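Local atomic coordinates of endoribonuclease ToxN (Bacillus thuringiensis, PDB entry 4ATO), a protein that acts as an endoribonuclease toxin that cuts RNA within A-rich sequences and assembles with its antitoxin RNA ToxI into a triangular heterohexamer. Residues H10-T14 / E15-Y19; L113-K116 / Q117-L121; D126-T129 / N130-K134. All blocks are in the same frame, centred on the assembly; numbering follows the deposited sequence. Where two conformers were deposited one is given.

Contact 1: residues H10-T14 / E15-Y19; sequences HTIST and EYIDY
Ile12 lays its CG2 methyl over the side chain of Ile17, with Ile12 CG2 3.6 Å from Ile17 CG1 and almost as near to Ile17 CD1, the two side chains crossing at about a right angle. The pair brackets an N-cap: strand 9-12 ends at Ile12, Ser13 holds the N-cap position, and helix 14-23 starts at once. Isoleucine's two branches let Ile12 send one to the helix and one away from it. At Ile12, CG2 stands anti to the backbone N and reaches the helix, while CG1, beside that N (chi1 -76°), is turned away from it. The same CG2 methyl also lies at the edge of the Tyr16 ring, near its plane, with Tyr16 CD2 4.3 Å away.

Serine suits the cap because its short hydroxyl can fold back to the first turn. With chi1 at 74°, Ser13 OG sits between its own N and carbonyl carbon and accepts a weak bond from Tyr16 N at 3.3 Å. A second bond ties this hydroxyl to Glu94, so it is gripped from outside the helix as well.

Tyr16 turns inward among neighbours that include Pro91 of a loop and Cys166 of helix 159-169, and its OH is bonded to Pro89 O; an aromatic ring with a polar tip fits such a buried place. Asp18 stays at the surface, where its carboxylate forms a salt bridge with Arg21 one turn further on.

Regular helix bonding begins with Ile17 N to Ser13 O, in the carbonyl plane, and continues with Asp18 N donating to Thr14 O at 2.9 Å, the donor tilted 32° from the carbonyl plane.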
loop_
_atom_site.group_PDB
_atom_site.type_symbol
_atom_site.label_atom_id
_atom_site.label_comp_id
_atom_site.label_asym_id
_atom_site.label_seq_id
_atom_site.Cartn_x
_atom_site.Cartn_y
_atom_site.Cartn_z
ATOM N N HIS A 10 23.992 9.957 19.027
ATOM C CA HIS A 10 25.257 10.448 19.561
ATOM C C HIS A 10 25.041 11.152 20.886
ATOM O O HIS A 10 23.957 11.681 21.150
ATOM C CB HIS A 10 25.905 11.447 18.606
ATOM C CG HIS A 10 26.232 10.883 17.259
ATOM N ND1 HIS A 10 25.285 10.708 16.272
ATOM C CD2 HIS A 10 27.405 10.456 16.733
ATOM C CE1 HIS A 10 25.858 10.197 15.198
ATOM N NE2 HIS A 10 27.144 10.029 15.453
ATOM N N THR A 11 26.080 11.160 21.717
ATOM C CA THR A 11 26.152 12.103 22.827
ATOM C C THR A 11 27.148 13.191 22.444
ATOM O O THR A 11 28.075 12.951 21.673
ATOM C CB THR A 11 26.618 11.435 24.117
ATOM O OG1 THR A 11 27.871 10.784 23.880
ATOM C CG2 THR A 11 25.590 10.409 24.588
ATOM N N ILE A 12 26.947 14.389 22.972
ATOM C CA ILE A 12 27.827 15.502 22.667
ATOM C C ILE A 12 28.521 15.977 23.948
ATOM O O ILE A 12 27.910 15.997 25.018
ATOM C CB ILE A 12 27.056 16.644 21.954
ATOM C CG1 ILE A 12 26.792 16.266 20.493
ATOM C CG2 ILE A 12 27.863 17.929 21.940
ATOM C CD1 ILE A 12 25.624 15.379 20.261
ATOM N N SER A 13 29.803 16.323 23.847
ATOM C CA SER A 13 30.576 16.691 25.027
ATOM C C SER A 13 30.002 17.960 25.641
ATOM O O SER A 13 29.623 18.891 24.927
ATOM C CB SER A 13 32.062 16.877 24.693
ATOM O OG SER A 13 32.285 18.088 23.990
ATOM N N THR A 14 29.924 17.984 26.965
ATOM C CA THR A 14 29.314 19.109 27.655
ATOM C C THR A 14 30.155 20.363 27.492
ATOM O O THR A 14 29.644 21.475 27.591
ATOM C CB THR A 14 29.119 18.815 29.141
ATOM O OG1 THR A 14 30.398 18.735 29.780
ATOM C CG2 THR A 14 28.395 17.501 29.309
ATOM N N GLU A 15 31.445 20.180 27.234
ATOM C CA GLU A 15 32.324 21.315 26.985
ATOM C C GLU A 15 31.857 22.051 25.742
ATOM O O GLU A 15 31.697 23.272 25.754
ATOM C CB GLU A 15 33.772 20.864 26.789
ATOM C CG GLU A 15 34.602 20.816 28.051
ATOM C CD GLU A 15 36.081 21.024 27.765
ATOM O OE1 GLU A 15 36.414 21.409 26.623
ATOM O OE2 GLU A 15 36.910 20.807 28.677
ATOM N N TYR A 16 31.637 21.302 24.665
ATOM C CA TYR A 16 31.229 21.919 23.412
ATOM C C TYR A 16 29.819 22.497 23.508
ATOM O O TYR A 16 29.536 23.542 22.926
ATOM C CB TYR A 16 31.352 20.948 22.238
ATOM C CG TYR A 16 31.049 21.596 20.907
ATOM C CD1 TYR A 16 31.993 22.391 20.265
ATOM C CD2 TYR A 16 29.808 21.435 20.302
ATOM C CE1 TYR A 16 31.714 22.998 19.051
ATOM C CE2 TYR A 16 29.521 22.031 19.088
ATOM C CZ TYR A 16 30.471 22.811 18.466
ATOM O OH TYR A 16 30.176 23.403 17.258
ATOM N N ILE A 17 28.941 21.832 24.252
ATOM C CA ILE A 17 27.573 22.332 24.426
ATOM C C ILE A 17 27.592 23.678 25.157
ATOM O O ILE A 17 26.958 24.645 24.721
ATOM C CB ILE A 17 26.686 21.329 25.189
ATOM C CG1 ILE A 17 26.337 20.133 24.303
ATOM C CG2 ILE A 17 25.413 22.002 25.696
ATOM C CD1 ILE A 17 25.306 20.431 23.212
ATOM N N ASP A 18 28.329 23.735 26.262
ATOM C CA ASP A 18 28.454 24.965 27.045
ATOM C C ASP A 18 29.101 26.064 26.215
ATOM O O ASP A 18 28.753 27.238 26.328
ATOM C CB ASP A 18 29.274 24.720 28.310
ATOM C CG ASP A 18 28.549 23.836 29.311
ATOM O OD1 ASP A 18 27.314 23.656 29.168
ATOM O OD2 ASP A 18 29.213 23.329 30.241
ATOM N N TYR A 19 30.044 25.667 25.376
ATOM C CA TYR A 19 30.719 26.600 24.496
ATOM C C TYR A 19 29.721 27.156 23.490
ATOM O O TYR A 19 29.741 28.345 23.191
ATOM C CB TYR A 19 31.878 25.903 23.797
ATOM C CG TYR A 19 32.422 26.617 22.588
ATOM C CD1 TYR A 19 33.352 27.636 22.720
ATOM C CD2 TYR A 19 32.034 26.244 21.307
ATOM C CE1 TYR A 19 33.864 28.280 21.613
ATOM C CE2 TYR A 19 32.540 26.876 20.199
ATOM C CZ TYR A 19 33.456 27.894 20.353
ATOM O OH TYR A 19 33.963 28.527 19.237
#

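Contact 2: residues L113-K116 / Q117-L121. With nucleotides of chain B.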
loop_
_atom_site.group_PDB
_atom_site.type_symbol
_atom_site.label_atom_id
_atom_site.label_comp_id
_atom_site.label_asym_id
_atom_site.label_seq_id
_atom_site.Cartn_x
_atom_site.Cartn_y
_atom_site.Cartn_z
ATOM N N LEU A 113 14.916 1.209 25.583
ATOM C CA LEU A 113 14.166 2.394 25.179
ATOM C C LEU A 113 14.806 2.913 23.900
ATOM O O LEU A 113 14.144 3.175 22.891
ATOM C CB LEU A 113 14.282 3.460 26.267
ATOM C CG LEU A 113 13.331 4.661 26.386
ATOM C CD1 LEU A 113 14.083 5.927 26.813
ATOM C CD2 LEU A 113 12.487 4.924 25.162
ATOM N N MET A 114 16.118 3.038 23.958
ATOM C CA MET A 114 16.902 3.534 22.838
ATOM C C MET A 114 16.736 2.659 21.579
ATOM O O MET A 114 16.695 3.170 20.464
ATOM C CB MET A 114 18.363 3.583 23.265
ATOM C CG MET A 114 19.150 4.667 22.632
ATOM S SD MET A 114 19.844 5.756 23.880
ATOM C CE MET A 114 20.281 7.097 22.803
ATOM N N LEU A 115 16.646 1.342 21.759
ATOM C CA LEU A 115 16.357 0.458 20.634
ATOM C C LEU A 115 14.997 0.803 20.020
ATOM O O LEU A 115 14.884 0.932 18.805
ATOM C CB LEU A 115 16.402 -1.017 21.056
ATOM C CG LEU A 115 16.136 -2.081 19.984
ATOM C CD1 LEU A 115 17.130 -1.966 18.837
ATOM C CD2 LEU A 115 16.193 -3.472 20.586
ATOM N N LYS A 116 13.975 0.954 20.861
ATOM C CA LYS A 116 12.639 1.307 20.374
ATOM C C LYS A 116 12.695 2.610 19.591
ATOM O O LYS A 116 12.069 2.751 18.539
ATOM C CB LYS A 116 11.649 1.446 21.528
ATOM C CG LYS A 116 11.222 0.116 22.156
ATOM C CD LYS A 116 10.104 0.353 23.127
ATOM C CE LYS A 116 9.570 -0.930 23.721
ATOM N NZ LYS A 116 8.371 -0.607 24.545
ATOM N N GLN A 117 13.462 3.561 20.108
ATOM C CA GLN A 117 13.584 4.854 19.463
ATOM C C GLN A 117 14.271 4.682 18.118
ATOM O O GLN A 117 13.881 5.310 17.133
ATOM C CB GLN A 117 14.348 5.829 20.354
ATOM C CG GLN A 117 13.538 6.295 21.577
ATOM C CD GLN A 117 14.331 7.218 22.480
ATOM O OE1 GLN A 117 15.497 6.951 22.794
ATOM N NE2 GLN A 117 13.707 8.316 22.900
ATOM N N TYR A 118 15.278 3.809 18.073
ATOM C CA TYR A 118 15.956 3.530 16.819
ATOM C C TYR A 118 15.000 2.887 15.814
ATOM O O TYR A 118 14.965 3.283 14.664
ATOM C CB TYR A 118 17.201 2.648 16.992
ATOM C CG TYR A 118 17.798 2.292 15.649
ATOM C CD1 TYR A 118 18.500 3.244 14.911
ATOM C CD2 TYR A 118 17.617 1.030 15.091
ATOM C CE1 TYR A 118 19.034 2.947 13.668
ATOM C CE2 TYR A 118 18.146 0.720 13.838
ATOM C CZ TYR A 118 18.858 1.690 13.134
ATOM O OH TYR A 118 19.389 1.417 11.891
ATOM N N LEU A 119 14.231 1.895 16.247
ATOM C CA LEU A 119 13.338 1.219 15.316
ATOM C C LEU A 119 12.290 2.182 14.763
ATOM O O LEU A 119 11.973 2.123 13.583
ATOM C CB LEU A 119 12.691 -0.010 15.946
ATOM C CG LEU A 119 13.624 -1.161 16.352
ATOM C CD1 LEU A 119 12.812 -2.332 16.887
ATOM C CD2 LEU A 119 14.486 -1.618 15.198
ATOM N N PHE A 120 11.777 3.085 15.597
ATOM C CA PHE A 120 10.834 4.082 15.095
ATOM C C PHE A 120 11.508 5.006 14.075
ATOM O O PHE A 120 10.933 5.305 13.026
ATOM C CB PHE A 120 10.231 4.938 16.218
ATOM C CG PHE A 120 9.339 6.052 15.709
ATOM C CD1 PHE A 120 9.867 7.299 15.386
ATOM C CD2 PHE A 120 7.980 5.831 15.507
ATOM C CE1 PHE A 120 9.050 8.319 14.888
ATOM C CE2 PHE A 120 7.151 6.836 15.018
ATOM C CZ PHE A 120 7.686 8.091 14.706
ATOM N N LEU A 121 12.715 5.470 14.391
ATOM C CA LEU A 121 13.354 6.499 13.575
ATOM C C LEU A 121 13.760 5.982 12.214
ATOM O O LEU A 121 13.677 6.709 11.238
ATOM C CB LEU A 121 14.554 7.126 14.286
ATOM C CG LEU A 121 14.153 8.232 15.267
ATOM C CD1 LEU A 121 15.361 8.724 16.032
ATOM C CD2 LEU A 121 13.463 9.396 14.554
ATOM P P U B 10 20.119 -1.970 10.903
ATOM O OP1 U B 10 19.214 -0.797 10.870
ATOM O OP2 U B 10 21.249 -2.028 9.941
ATOM O "O5'" U B 10 20.662 -2.200 12.373
ATOM C "C5'" U B 10 21.479 -1.226 13.008
ATOM C "C4'" U B 10 22.118 -1.767 14.262
ATOM O "O4'" U B 10 22.924 -0.721 14.865
ATOM C "C3'" U B 10 21.140 -2.221 15.345
ATOM O "O3'" U B 10 21.742 -3.268 16.120
ATOM C "C2'" U B 10 21.016 -0.973 16.205
ATOM O "O2'" U B 10 20.577 -1.211 17.520
ATOM C "C1'" U B 10 22.449 -0.444 16.169
ATOM N N1 U B 10 22.568 1.004 16.393
ATOM C C2 U B 10 23.336 1.418 17.468
ATOM O O2 U B 10 23.887 0.648 18.224
ATOM N N3 U B 10 23.453 2.775 17.625
ATOM C C4 U B 10 22.864 3.742 16.834
ATOM O O4 U B 10 23.047 4.930 17.114
ATOM C C5 U B 10 22.086 3.236 15.735
ATOM C C6 U B 10 21.971 1.915 15.548
ATOM P P A B 11 21.392 -4.810 15.821
ATOM O OP1 A B 11 22.316 -5.633 16.640
ATOM O OP2 A B 11 21.392 -4.991 14.349
ATOM O "O5'" A B 11 19.914 -4.942 16.376
ATOM C "C5'" A B 11 19.627 -4.728 17.751
ATOM C "C4'" A B 11 18.671 -5.764 18.269
ATOM O "O4'" A B 11 17.330 -5.445 17.817
ATOM C "C3'" A B 11 18.948 -7.185 17.798
ATOM O "O3'" A B 11 18.593 -8.087 18.825
ATOM C "C2'" A B 11 17.996 -7.355 16.627
ATOM O "O2'" A B 11 17.642 -8.692 16.360
ATOM C "C1'" A B 11 16.797 -6.525 17.076
ATOM N N9 A B 11 16.029 -5.954 15.975
ATOM C C8 A B 11 16.543 -5.227 14.933
ATOM N N7 A B 11 15.626 -4.813 14.089
ATOM C C5 A B 11 14.432 -5.267 14.622
ATOM C C6 A B 11 13.101 -5.145 14.189
ATOM N N6 A B 11 12.752 -4.497 13.074
ATOM N N1 A B 11 12.136 -5.728 14.939
ATOM C C2 A B 11 12.509 -6.376 16.048
ATOM N N3 A B 11 13.730 -6.555 16.551
ATOM C C4 A B 11 14.661 -5.977 15.783
ATOM P P A B 32 9.071 3.060 33.037
ATOM O OP1 A B 32 8.273 2.887 34.269
ATOM O OP2 A B 32 9.325 4.427 32.535
ATOM O "O5'" A B 32 10.440 2.260 33.163
ATOM C "C5'" A B 32 11.619 2.896 33.606
ATOM C "C4'" A B 32 12.653 3.001 32.510
ATOM O "O4'" A B 32 12.206 2.322 31.306
ATOM C "C3'" A B 32 12.985 4.408 32.068
ATOM O "O3'" A B 32 13.955 4.995 32.919
ATOM C "C2'" A B 32 13.473 4.223 30.627
ATOM O "O2'" A B 32 14.847 3.875 30.612
ATOM C "C1'" A B 32 12.663 3.009 30.158
ATOM N N9 A B 32 11.481 3.380 29.357
ATOM C C8 A B 32 10.691 4.496 29.430
ATOM N N7 A B 32 9.659 4.468 28.621
ATOM C C5 A B 32 9.765 3.253 27.967
ATOM C C6 A B 32 8.986 2.618 26.982
ATOM N N6 A B 32 7.889 3.150 26.444
ATOM N N1 A B 32 9.376 1.392 26.553
ATOM C C2 A B 32 10.479 0.853 27.089
ATOM N N3 A B 32 11.284 1.354 28.027
ATOM C C4 A B 32 10.877 2.565 28.430
#
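Part of the surface that holds the antitoxin RNA is built here by two turns of helix, whose side chains meet nucleotides U10, A11 and A32 of chain B. Tyr118 presents one ring face to the U10 base, with U10 C6 3.6 Å above the plane and displaced toward the ring's rim. At the ring's edge, in its plane, lies U10 OP1, modelled so close to Tyr118 OH that the exact distance is doubtful. Tyrosine thus appears to serve base and backbone of one nucleotide. The ring of Tyr118 is carried out to that nucleotide by a chi1 of 175°, which sets CG opposite the backbone N.

Leucines suit the neighbouring places, where apolar contact is made with sugar and base. Leu115 CD1 and CD2 both approach O4' of A11, and Leu119 CD2 lies 3.6 Å from A11 N7. These two leucines are one turn apart on helix 108-139, which packs Leu121 and Gln117 against the antiparallel sheet through Phe9 and Leu71.

Lys116 is extended beyond CG, so its amine can donate to A32 N1 at 3.0 Å; it also salt-bridges Asp73 and bonds a cytosine base. Leu113 CG sits 3.7 Å from N9 of the same adenosine, while Leu113 CD2 touches Gln117 CG at 4.0 Å. Gln117 NE2 is bonded to Ile79 O, but Gln117 OE1 is buried without a partner in the model.

Contact 3: residues D126-T129 / N130-K134; sequences DRVT and NKVEK. With nucleotides of chain C.
Arg127, Asn130 and Lys131 line one side of helix 108-139 and grip the sugar-phosphate backbone of A17, C18 and C19 of chain C, a basic and polar RNA-binding face.

Charge and hydrogen bonding dominate that side. The C18 phosphate is held at both of its outer oxygens: Lys131 NZ donates to C18 OP2 at 2.8 Å, and Arg127 NE to C18 OP1 at 3.3 Å. Arginine fits a place where two nucleotides must be joined, since its several N-H groups fan outward. Its chain bends at chi3 (127°), and Arg127 NH2 then reaches A17 O2' at 3.2 Å and, by a weak bond, A17 O3', which lies in the guanidinium plane at its edge. Lysine, by contrast, gives length: all the torsions of Lys131 beyond CG are extended. Its amine also donates to Ser65 O and Ser68 O, which fix its direction. Asn130 is short enough to serve a phosphate beside the helix, with Asn130 ND2 3.1 Å from C19 OP1. Lys134, a turn after Asn130, salt-bridges a further phosphate.

Apolar packing belongs to the valines. Val128 and Val132, one turn apart, run alongside each other, and their compact branched side chains meet strand 78-89 at Leu82 and Met87 respectively; Val128 CG1 stands 4.2 Å from Val132 CG2.

Backbone bonds carry the helix through both segments, from Asn130 N to Asp126 O onward. Thr129 adds a side-chain bond back to Met125 O through OG1, while its methyl turns to the next turn, Thr129 CG2 lying 3.9 Å from Glu133 OE2.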
loop_
_atom_site.group_PDB
_atom_site.type_symbol
_atom_site.label_atom_id
_atom_site.label_comp_id
_atom_site.label_asym_id
_atom_site.label_seq_id
_atom_site.Cartn_x
_atom_site.Cartn_y
_atom_site.Cartn_z
ATOM N N ASP A 126 12.822 10.068 6.753
ATOM C CA ASP A 126 12.437 10.967 5.667
ATOM C C ASP A 126 11.810 12.246 6.221
ATOM O O ASP A 126 12.032 13.342 5.712
ATOM C CB ASP A 126 11.453 10.274 4.713
ATOM C CG ASP A 126 10.233 9.693 5.435
ATOM O OD1 ASP A 126 10.397 9.064 6.502
ATOM O OD2 ASP A 126 9.102 9.860 4.930
ATOM N N ARG A 127 11.013 12.091 7.273
ATOM C CA ARG A 127 10.317 13.219 7.880
ATOM C C ARG A 127 11.261 14.133 8.649
ATOM O O ARG A 127 11.154 15.353 8.555
ATOM C CB ARG A 127 9.185 12.719 8.776
ATOM C CG ARG A 127 8.103 11.986 7.980
ATOM C CD ARG A 127 7.210 11.168 8.891
ATOM N NE ARG A 127 5.800 11.486 8.679
ATOM C CZ ARG A 127 4.947 10.722 8.007
ATOM N NH1 ARG A 127 5.347 9.573 7.479
ATOM N NH2 ARG A 127 3.685 11.104 7.867
ATOM N N VAL A 128 12.183 13.547 9.409
ATOM C CA VAL A 128 13.213 14.328 10.082
ATOM C C VAL A 128 13.963 15.171 9.053
ATOM O O VAL A 128 14.046 16.399 9.162
ATOM C CB VAL A 128 14.227 13.421 10.799
ATOM C CG1 VAL A 128 15.339 14.259 11.423
ATOM C CG2 VAL A 128 13.531 12.581 11.863
ATOM N N THR A 129 14.497 14.487 8.047
ATOM C CA THR A 129 15.219 15.126 6.956
ATOM C C THR A 129 14.381 16.248 6.354
ATOM O O THR A 129 14.830 17.385 6.237
ATOM C CB THR A 129 15.537 14.098 5.853
ATOM O OG1 THR A 129 16.357 13.053 6.396
ATOM C CG2 THR A 129 16.248 14.763 4.662
ATOM N N ASN A 130 13.151 15.924 5.992
ATOM C CA ASN A 130 12.257 16.907 5.415
ATOM C C ASN A 130 12.123 18.163 6.291
ATOM O O ASN A 130 12.307 19.276 5.812
ATOM C CB ASN A 130 10.901 16.267 5.138
ATOM C CG ASN A 130 9.895 17.249 4.591
ATOM O OD1 ASN A 130 10.079 17.809 3.509
ATOM N ND2 ASN A 130 8.818 17.457 5.331
ATOM N N LYS A 131 11.840 17.974 7.576
ATOM C CA LYS A 131 11.653 19.103 8.482
ATOM C C LYS A 131 12.955 19.848 8.701
ATOM O O LYS A 131 12.960 21.066 8.716
ATOM C CB LYS A 131 11.035 18.669 9.831
ATOM C CG LYS A 131 9.590 18.205 9.698
ATOM C CD LYS A 131 8.976 17.783 11.032
ATOM C CE LYS A 131 7.538 17.314 10.835
ATOM N NZ LYS A 131 6.888 16.805 12.101
ATOM N N VAL A 132 14.059 19.127 8.871
ATOM C CA VAL A 132 15.368 19.785 9.023
ATOM C C VAL A 132 15.666 20.787 7.887
ATOM O O VAL A 132 16.149 21.891 8.136
ATOM C CB VAL A 132 16.521 18.744 9.146
ATOM C CG1 VAL A 132 17.870 19.352 8.758
ATOM C CG2 VAL A 132 16.568 18.145 10.560
ATOM N N GLU A 133 15.346 20.412 6.654
ATOM C CA GLU A 133 15.643 21.258 5.508
ATOM C C GLU A 133 14.730 22.467 5.456
ATOM O O GLU A 133 15.187 23.576 5.172
ATOM C CB GLU A 133 15.553 20.472 4.197
ATOM C CG GLU A 133 16.412 19.211 4.194
ATOM C CD GLU A 133 16.456 18.519 2.843
ATOM O OE1 GLU A 133 15.476 18.626 2.065
ATOM O OE2 GLU A 133 17.484 17.867 2.560
ATOM N N LYS A 134 13.445 22.258 5.741
ATOM C CA LYS A 134 12.483 23.359 5.708
ATOM C C LYS A 134 12.829 24.411 6.749
ATOM O O LYS A 134 12.850 25.605 6.429
ATOM C CB LYS A 134 11.036 22.874 5.905
ATOM C CG LYS A 134 10.459 22.131 4.714
ATOM C CD LYS A 134 9.034 21.660 5.000
ATOM C CE LYS A 134 8.540 20.652 3.962
ATOM N NZ LYS A 134 8.676 21.104 2.549
ATOM P P C C 18 4.513 15.190 9.743
ATOM O OP1 C C 18 5.825 14.708 9.213
ATOM O OP2 C C 18 4.507 15.970 10.988
ATOM O "O5'" C C 18 3.745 15.989 8.606
ATOM C "C5'" C C 18 3.492 15.410 7.337
ATOM C "C4'" C C 18 2.587 16.293 6.522
ATOM O "O4'" C C 18 1.325 16.480 7.220
ATOM C "C3'" C C 18 3.104 17.700 6.293
ATOM O "O3'" C C 18 3.984 17.775 5.188
ATOM C "C2'" C C 18 1.835 18.525 6.121
ATOM O "O2'" C C 18 1.360 18.453 4.784
ATOM C "C1'" C C 18 0.849 17.792 7.025
ATOM N N1 C C 18 0.681 18.454 8.348
ATOM C C2 C C 18 -0.017 19.672 8.410
ATOM O O2 C C 18 -0.433 20.178 7.362
ATOM N N3 C C 18 -0.208 20.289 9.602
ATOM C C4 C C 18 0.256 19.723 10.718
ATOM N N4 C C 18 0.039 20.360 11.872
ATOM C C5 C C 18 0.957 18.474 10.693
ATOM C C6 C C 18 1.144 17.891 9.505
ATOM P P C C 19 5.315 18.656 5.268
ATOM O OP1 C C 19 6.120 18.316 4.071
ATOM O OP2 C C 19 5.911 18.454 6.602
ATOM O "O5'" C C 19 4.757 20.138 5.151
ATOM C "C5'" C C 19 3.910 20.525 4.069
ATOM C "C4'" C C 19 3.632 22.012 4.088
ATOM O "O4'" C C 19 2.776 22.327 5.229
ATOM C "C3'" C C 19 4.865 22.899 4.226
ATOM O "O3'" C C 19 4.674 24.087 3.469
ATOM C "C2'" C C 19 4.882 23.232 5.720
ATOM O "O2'" C C 19 5.559 24.424 6.054
ATOM C "C1'" C C 19 3.391 23.322 6.025
ATOM N N1 C C 19 3.040 23.078 7.444
ATOM C C2 C C 19 2.537 24.159 8.187
ATOM O O2 C C 19 2.425 25.249 7.615
ATOM N N3 C C 19 2.195 24.005 9.491
ATOM C C4 C C 19 2.326 22.810 10.062
ATOM N N4 C C 19 1.973 22.686 11.345
ATOM C C5 C C 19 2.824 21.681 9.332
ATOM C C6 C C 19 3.166 21.852 8.038
ATOM P P A C 17 2.564 13.619 15.025
ATOM O OP1 A C 17 3.990 13.246 15.174
ATOM O OP2 A C 17 2.098 14.872 15.653
ATOM O "O5'" A C 17 2.141 13.601 13.484
ATOM C "C5'" A C 17 2.422 12.490 12.653
ATOM C "C4'" A C 17 1.867 12.688 11.261
ATOM O "O4'" A C 17 0.414 12.769 11.307
ATOM C "C3'" A C 17 2.286 13.966 10.539
ATOM O "O3'" A C 17 3.585 13.878 9.969
ATOM C "C2'" A C 17 1.174 14.124 9.510
ATOM O "O2'" A C 17 1.357 13.223 8.433
ATOM C "C1'" A C 17 -0.045 13.667 10.312
ATOM N N9 A C 17 -0.715 14.812 10.963
ATOM C C8 A C 17 -0.696 15.206 12.280
ATOM N N7 A C 17 -1.379 16.299 12.500
ATOM C C5 A C 17 -1.861 16.674 11.254
ATOM C C6 A C 17 -2.649 17.763 10.810
ATOM N N6 A C 17 -3.134 18.722 11.608
ATOM N N1 A C 17 -2.943 17.824 9.491
ATOM C C2 A C 17 -2.473 16.865 8.680
ATOM N N3 A C 17 -1.727 15.805 8.979
ATOM C C4 A C 17 -1.459 15.758 10.297
#

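Overall arrangement
From the N terminus, contact 1 comes first, turning the chain from strand 9-12 into helix 14-23. The chain then forms the other five strands of the antiparallel sheet and helix 100-106 before helix 108-139, which carries contact 2 and, further along, contact 3. Each contact is local and joins adjacent segments, so the three run in series; none nests within or crosses another. Contacts 2 and 3 have centres about 18 Å apart and touch through Leu121 and Val128, yet they face different RNA chains, B and C. Contact 1 lies with its centre about 23 Å from each of theirs, on the opposite side of the chain's centre from contact 3. Strand 9-12 links the regions: Phe9, at its start, packs against Met114, Gln117, Tyr118 and Leu121 of contact 2.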